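Capsid protein VP1 (Human polyomavirus 12, PDB 6Y5Z) probably forms the outer shell of the virion, assembling as disulfide-linked pentamers into a T=7 icosahedral capsid that attaches to host cells. Local coordinates at residues S171-L176 with S188-R193; M246-A251 with Q257-L262. All coordinates share one frame; numbering follows the deposited sequence.

Contact 1 of 2, residues S171-L176 with S188-R193; sequences SAKAKL and SPDPSR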
loop_
_atom_site.group_PDB
_atom_site.type_symbol
_atom_site.label_atom_id
_atom_site.label_comp_id
_atom_site.label_asym_id
_atom_site.label_seq_id
_atom_site.Cartn_x
_atom_site.Cartn_y
_atom_site.Cartn_z
ATOM N N SER D 171 -18.701 -25.547 -17.935
ATOM C CA SER D 171 -19.925 -26.295 -17.563
ATOM C C SER D 171 -20.253 -26.128 -16.062
ATOM O O SER D 171 -21.385 -26.467 -15.667
ATOM C CB SER D 171 -19.791 -27.742 -17.973
ATOM O OG SER D 171 -18.934 -28.431 -17.087
ATOM N N ALA D 172 -19.313 -25.640 -15.231
ATOM C CA ALA D 172 -19.488 -25.553 -13.763
ATOM C C ALA D 172 -20.161 -24.232 -13.392
ATOM O O ALA D 172 -19.492 -23.324 -12.869
ATOM C CB ALA D 172 -18.175 -25.743 -13.065
ATOM N N LYS D 173 -21.442 -24.102 -13.722
ATOM C CA LYS D 173 -22.227 -22.875 -13.482
ATOM C C LYS D 173 -23.267 -23.156 -12.419
ATOM O O LYS D 173 -23.931 -24.202 -12.472
ATOM C CB LYS D 173 -22.936 -22.386 -14.742
ATOM C CG LYS D 173 -22.046 -22.139 -15.939
ATOM C CD LYS D 173 -21.054 -21.014 -15.705
ATOM C CE LYS D 173 -20.425 -20.537 -16.990
ATOM N NZ LYS D 173 -19.412 -19.480 -16.783
ATOM N N ALA D 174 -23.471 -22.209 -11.519
ATOM C CA ALA D 174 -24.535 -22.292 -10.507
ATOM C C ALA D 174 -24.951 -20.883 -10.083
ATOM O O ALA D 174 -24.348 -19.897 -10.533
ATOM C CB ALA D 174 -24.087 -23.120 -9.332
ATOM N N LYS D 175 -26.038 -20.800 -9.340
ATOM C CA LYS D 175 -26.531 -19.542 -8.736
ATOM C C LYS D 175 -26.442 -19.639 -7.221
ATOM O O LYS D 175 -26.732 -20.704 -6.669
ATOM C CB LYS D 175 -27.961 -19.294 -9.213
ATOM C CG LYS D 175 -28.045 -19.001 -10.703
ATOM C CD LYS D 175 -29.424 -18.897 -11.273
ATOM C CE LYS D 175 -29.352 -18.724 -12.775
ATOM N NZ LYS D 175 -30.574 -18.101 -13.332
ATOM N N LEU D 176 -26.060 -18.542 -6.556
ATOM C CA LEU D 176 -25.950 -18.519 -5.088
ATOM C C LEU D 176 -27.363 -18.370 -4.518
ATOM O O LEU D 176 -27.819 -17.232 -4.328
ATOM C CB LEU D 176 -25.015 -17.390 -4.657
ATOM C CG LEU D 176 -24.826 -17.242 -3.147
ATOM C CD1 LEU D 176 -24.481 -18.572 -2.487
ATOM C CD2 LEU D 176 -23.762 -16.194 -2.843
ATOM N N SER D 188 -16.466 -19.116 -7.467
ATOM C CA SER D 188 -16.060 -17.719 -7.725
ATOM C C SER D 188 -17.271 -16.989 -8.260
ATOM O O SER D 188 -18.055 -17.573 -9.006
ATOM C CB SER D 188 -14.964 -17.666 -8.748
ATOM O OG SER D 188 -13.809 -18.327 -8.293
ATOM N N PRO D 189 -17.405 -15.675 -8.027
ATOM C CA PRO D 189 -18.374 -14.886 -8.781
ATOM C C PRO D 189 -18.021 -15.007 -10.261
ATOM O O PRO D 189 -16.834 -14.980 -10.616
ATOM C CB PRO D 189 -18.255 -13.451 -8.272
ATOM C CG PRO D 189 -17.346 -13.531 -7.084
ATOM C CD PRO D 189 -16.641 -14.868 -7.068
ATOM N N ASP D 190 -19.030 -15.233 -11.098
ATOM C CA ASP D 190 -18.829 -15.498 -12.537
ATOM C C ASP D 190 -18.767 -14.182 -13.318
ATOM O O ASP D 190 -19.788 -13.485 -13.478
ATOM C CB ASP D 190 -19.957 -16.383 -13.061
ATOM C CG ASP D 190 -19.753 -16.814 -14.503
ATOM O OD1 ASP D 190 -18.759 -16.362 -15.142
ATOM O OD2 ASP D 190 -20.567 -17.613 -14.964
ATOM N N PRO D 191 -17.597 -13.765 -13.845
ATOM C CA PRO D 191 -17.501 -12.480 -14.538
ATOM C C PRO D 191 -18.147 -12.510 -15.935
ATOM O O PRO D 191 -18.317 -11.480 -16.532
ATOM C CB PRO D 191 -15.992 -12.252 -14.661
ATOM C CG PRO D 191 -15.427 -13.638 -14.710
ATOM C CD PRO D 191 -16.304 -14.474 -13.796
ATOM N N SER D 192 -18.489 -13.696 -16.430
ATOM C CA SER D 192 -19.127 -13.887 -17.752
ATOM C C SER D 192 -20.646 -13.754 -17.631
ATOM O O SER D 192 -21.292 -13.664 -18.682
ATOM C CB SER D 192 -18.750 -15.211 -18.370
ATOM O OG SER D 192 -19.429 -16.303 -17.770
ATOM N N ARG D 193 -21.197 -13.750 -16.412
ATOM C CA ARG D 193 -22.644 -13.500 -16.186
ATOM C C ARG D 193 -22.765 -12.283 -15.270
ATOM O O ARG D 193 -22.044 -11.271 -15.532
ATOM C CB ARG D 193 -23.285 -14.799 -15.706
ATOM C CG ARG D 193 -23.077 -15.908 -16.726
ATOM C CD ARG D 193 -23.799 -17.183 -16.335
ATOM N NE ARG D 193 -23.619 -18.161 -17.397
ATOM C CZ ARG D 193 -24.269 -19.319 -17.467
ATOM N NH1 ARG D 193 -25.115 -19.644 -16.521
ATOM N NH2 ARG D 193 -24.056 -20.141 -18.483
HETATM O O HOH W 1 -25.349 -18.823 -13.704
#
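K173 and D190 bring the segments 171-176 and 188-193 together while their backbones stay apart: the nearest CA pair, K173 and D190, is 8.2 Å apart. That spacing fits two strands that do not pair directly, and the strand between them is 136-139, which makes backbone hydrogen bonds to both segments. Beyond strand 187-189 the chain turns sharply, with a type I beta turn from D190 to R193. Contact is therefore left to side chains, which bridge from one outer strand of this three-stranded sheet, across 136-139, to the turn after the other; D190 also packs on F25, and P191 and S192 on Y265, of a neighbouring subunit.

K173 reaches across with its chain bent at chi2 (-64°), crossing D190 at about a right angle. Its NZ forms a salt bridge with D190 OD2 at 2.9 Å, meeting that oxygen on the syn side but 31° out of the carboxylate plane. A weak hydrogen bond runs from K173 NZ to S192 OG at 3.3 Å. OE1 of Q138, on the central strand, is a main acceptor of K173 NZ, so the ammonium is shared between that strand and the turn. S192 N donates to D190 OD1 at 3.0 Å, defining an Asx turn, and S192 OG donates to the same D190 OD1 at 2.7 Å, both from one face of the carboxylate. R193 lays one guanidinium face against the aliphatic part of K173, where CG of K173 lies 3.8 Å from NH2 of R193.

Both oxygens of D190 are thus occupied, which should fix the rotation of the carboxylate. K173 NZ and R193 NE sit only 4.5 Å apart; D190 is bonded to K173, while its link to R193 is long and through charge alone, yet its negative charge probably offsets some of their repulsion in this three-residue salt-bridge network.

Contact 2 of 2, residues M246-A251 with Q257-L262; sequences MGWFTA and QRFRGL
W248 and F259 form a T-shaped pair across two antiparallel strands, the indole edge directed at the phenyl face. Ring centroids, taken for the five-membered ring of W248, are 4.3 Å apart with planes at 63°. W248 NE1 stands over the centre of the F259 ring and comes within 3.3 Å of F259 CE2. Both side chains turn CG anti to their own carbonyl carbon (chi1 -63° for W248, -70° for F259) and run side by side in the same direction, which brings the rings together although the two CA-CB bonds start out in diverging directions, that of F259 away from the other strand.

F249 and R258 are a hydrogen-bonded pair: F249 N donates to R258 O at 2.8 Å, and R258 N returns a bond to F249 O. Further along, R260 N donates to G247 O, and M246 N to R260 O at 2.8 Å. The backbone of G247 is in a conformation that suits glycine, since it would press a side chain against the preceding carbonyl oxygen.

Q257 crosses T250 obliquely, its CG 3.4 Å from T250 OG1. A water joins the two strands here, donating to W248 O at 2.7 Å, accepting from Q257 NE2 and bonding to T250 OG1; OE1 of Q257 accepts from V116 N of a second subunit. At the opposite end M246 CG lies 3.7 Å from L262 CD1, the two side chains crossing at about a right angle.

These strands are the arms of a beta hairpin in the jelly-roll beta-sandwich of polyomavirus VP1. F249 meets F42 edge-to-face, while R258 has W39 as a cation-pi partner and S43 O as an acceptor. V105 of the second subunit packs on both W248 and F259, and R260 donates to Q166 O of a third subunit, placing the hairpin between neighbours in the pentamer.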
loop_
_atom_site.group_PDB
_atom_site.type_symbol
_atom_site.label_atom_id
_atom_site.label_comp_id
_atom_site.label_asym_id
_atom_site.label_seq_id
_atom_site.Cartn_x
_atom_site.Cartn_y
_atom_site.Cartn_z
ATOM N N MET D 246 -11.515 -13.471 8.058
ATOM C CA MET D 246 -10.491 -12.576 8.650
ATOM C C MET D 246 -9.173 -13.305 8.895
ATOM O O MET D 246 -8.184 -12.629 9.173
ATOM C CB MET D 246 -10.990 -12.012 9.977
ATOM C CG MET D 246 -12.220 -11.157 9.836
ATOM S SD MET D 246 -11.937 -9.685 8.831
ATOM C CE MET D 246 -10.728 -8.788 9.808
ATOM N N GLY D 247 -9.149 -14.632 8.778
ATOM C CA GLY D 247 -7.952 -15.433 9.034
ATOM C C GLY D 247 -8.284 -16.609 9.908
ATOM O O GLY D 247 -9.481 -17.008 9.947
ATOM N N TRP D 248 -7.284 -17.106 10.616
ATOM C CA TRP D 248 -7.443 -18.273 11.520
ATOM C C TRP D 248 -7.194 -17.868 12.963
ATOM O O TRP D 248 -6.225 -17.145 13.265
ATOM C CB TRP D 248 -6.541 -19.444 11.110
ATOM C CG TRP D 248 -6.886 -19.970 9.754
ATOM C CD1 TRP D 248 -7.989 -20.684 9.388
ATOM C CD2 TRP D 248 -6.118 -19.790 8.559
ATOM N NE1 TRP D 248 -7.957 -20.968 8.047
ATOM C CE2 TRP D 248 -6.831 -20.408 7.512
ATOM C CE3 TRP D 248 -4.896 -19.163 8.278
ATOM C CZ2 TRP D 248 -6.361 -20.397 6.199
ATOM C CZ3 TRP D 248 -4.432 -19.161 6.985
ATOM C CH2 TRP D 248 -5.155 -19.770 5.967
ATOM N N PHE D 249 -8.029 -18.422 13.832
ATOM C CA PHE D 249 -7.920 -18.354 15.306
ATOM C C PHE D 249 -7.220 -19.614 15.795
ATOM O O PHE D 249 -7.537 -20.695 15.281
ATOM C CB PHE D 249 -9.327 -18.246 15.887
ATOM C CG PHE D 249 -9.407 -18.166 17.388
ATOM C CD1 PHE D 249 -9.578 -19.313 18.150
ATOM C CD2 PHE D 249 -9.365 -16.946 18.051
ATOM C CE1 PHE D 249 -9.642 -19.246 19.528
ATOM C CE2 PHE D 249 -9.466 -16.881 19.428
ATOM C CZ PHE D 249 -9.591 -18.036 20.171
ATOM N N THR D 250 -6.308 -19.493 16.760
ATOM C CA THR D 250 -5.721 -20.684 17.416
ATOM C C THR D 250 -6.008 -20.628 18.916
ATOM O O THR D 250 -5.467 -19.761 19.623
ATOM C CB THR D 250 -4.217 -20.810 17.156
ATOM O OG1 THR D 250 -3.958 -20.659 15.763
ATOM C CG2 THR D 250 -3.671 -22.143 17.625
ATOM N N ALA D 251 -6.814 -21.570 19.385
ATOM C CA ALA D 251 -7.155 -21.718 20.814
ATOM C C ALA D 251 -5.946 -22.247 21.580
ATOM O O ALA D 251 -5.123 -23.007 21.004
ATOM C CB ALA D 251 -8.328 -22.653 20.983
ATOM N N GLN D 257 -6.460 -24.977 14.233
ATOM C CA GLN D 257 -6.900 -23.628 13.835
ATOM C C GLN D 257 -8.339 -23.676 13.356
ATOM O O GLN D 257 -8.843 -24.728 12.882
ATOM C CB GLN D 257 -5.957 -23.064 12.780
ATOM C CG GLN D 257 -4.554 -22.889 13.317
ATOM C CD GLN D 257 -3.647 -22.247 12.303
ATOM O OE1 GLN D 257 -3.099 -22.930 11.432
ATOM N NE2 GLN D 257 -3.501 -20.931 12.387
ATOM N N ARG D 258 -9.007 -22.538 13.517
ATOM C CA ARG D 258 -10.401 -22.349 13.059
ATOM C C ARG D 258 -10.462 -21.099 12.190
ATOM O O ARG D 258 -9.896 -20.103 12.613
ATOM C CB ARG D 258 -11.318 -22.092 14.249
ATOM C CG ARG D 258 -11.432 -23.261 15.208
ATOM C CD ARG D 258 -12.310 -22.902 16.376
ATOM N NE ARG D 258 -12.492 -23.975 17.354
ATOM C CZ ARG D 258 -13.540 -24.797 17.398
ATOM N NH1 ARG D 258 -13.629 -25.698 18.365
ATOM N NH2 ARG D 258 -14.518 -24.718 16.519
ATOM N N PHE D 259 -11.186 -21.123 11.083
ATOM C CA PHE D 259 -11.506 -19.879 10.356
ATOM C C PHE D 259 -12.289 -18.965 11.303
ATOM O O PHE D 259 -13.138 -19.455 12.085
ATOM C CB PHE D 259 -12.321 -20.149 9.096
ATOM C CG PHE D 259 -11.595 -20.827 7.957
ATOM C CD1 PHE D 259 -11.477 -22.203 7.914
ATOM C CD2 PHE D 259 -11.056 -20.081 6.921
ATOM C CE1 PHE D 259 -10.812 -22.813 6.862
ATOM C CE2 PHE D 259 -10.447 -20.700 5.846
ATOM C CZ PHE D 259 -10.318 -22.063 5.830
ATOM N N ARG D 260 -12.068 -17.661 11.191
ATOM C CA ARG D 260 -12.896 -16.626 11.858
ATOM C C ARG D 260 -13.452 -15.697 10.788
ATOM O O ARG D 260 -12.638 -15.146 9.996
ATOM C CB ARG D 260 -12.073 -15.868 12.902
ATOM C CG ARG D 260 -12.763 -14.665 13.533
ATOM C CD ARG D 260 -14.080 -15.002 14.186
ATOM N NE ARG D 260 -14.549 -13.983 15.123
ATOM C CZ ARG D 260 -15.817 -13.806 15.474
ATOM N NH1 ARG D 260 -16.790 -14.538 14.951
ATOM N NH2 ARG D 260 -16.110 -12.892 16.385
ATOM N N GLY D 261 -14.768 -15.471 10.815
ATOM C CA GLY D 261 -15.467 -14.539 9.918
ATOM C C GLY D 261 -16.193 -13.463 10.710
ATOM O O GLY D 261 -16.378 -13.612 11.924
ATOM N N LEU D 262 -16.603 -12.389 10.046
ATOM C CA LEU D 262 -17.324 -11.274 10.699
ATOM C C LEU D 262 -18.564 -10.966 9.883
ATOM O O LEU D 262 -18.626 -11.186 8.665
ATOM C CB LEU D 262 -16.416 -10.039 10.820
ATOM C CG LEU D 262 -15.307 -10.128 11.871
ATOM C CD1 LEU D 262 -14.418 -8.892 11.815
ATOM C CD2 LEU D 262 -15.883 -10.317 13.267
HETATM O O HOH W 2 -4.048 -18.417 14.259
#

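In the fold
Following the chain from the N terminus, contact 1 comes first: 171-176 meets 188-193 and closes a loop of 11 intervening residues. Contact 2 follows in series, with 246-251 and 257-262 closing a hairpin whose connection is only five residues long. The two loops neither nest nor cross. Contact 1 ties outer strand 173-175 of the small sheet to the turn that follows the other outer strand, 187-189, whereas contact 2 joins strands 237-250 and 257-276 of the large antiparallel sheet. Their centres lie 27 Å apart on opposite sides of the chain's centre, with nearest atoms about 14 Å apart. Both touch the second subunit, and contact 2 also reaches the third.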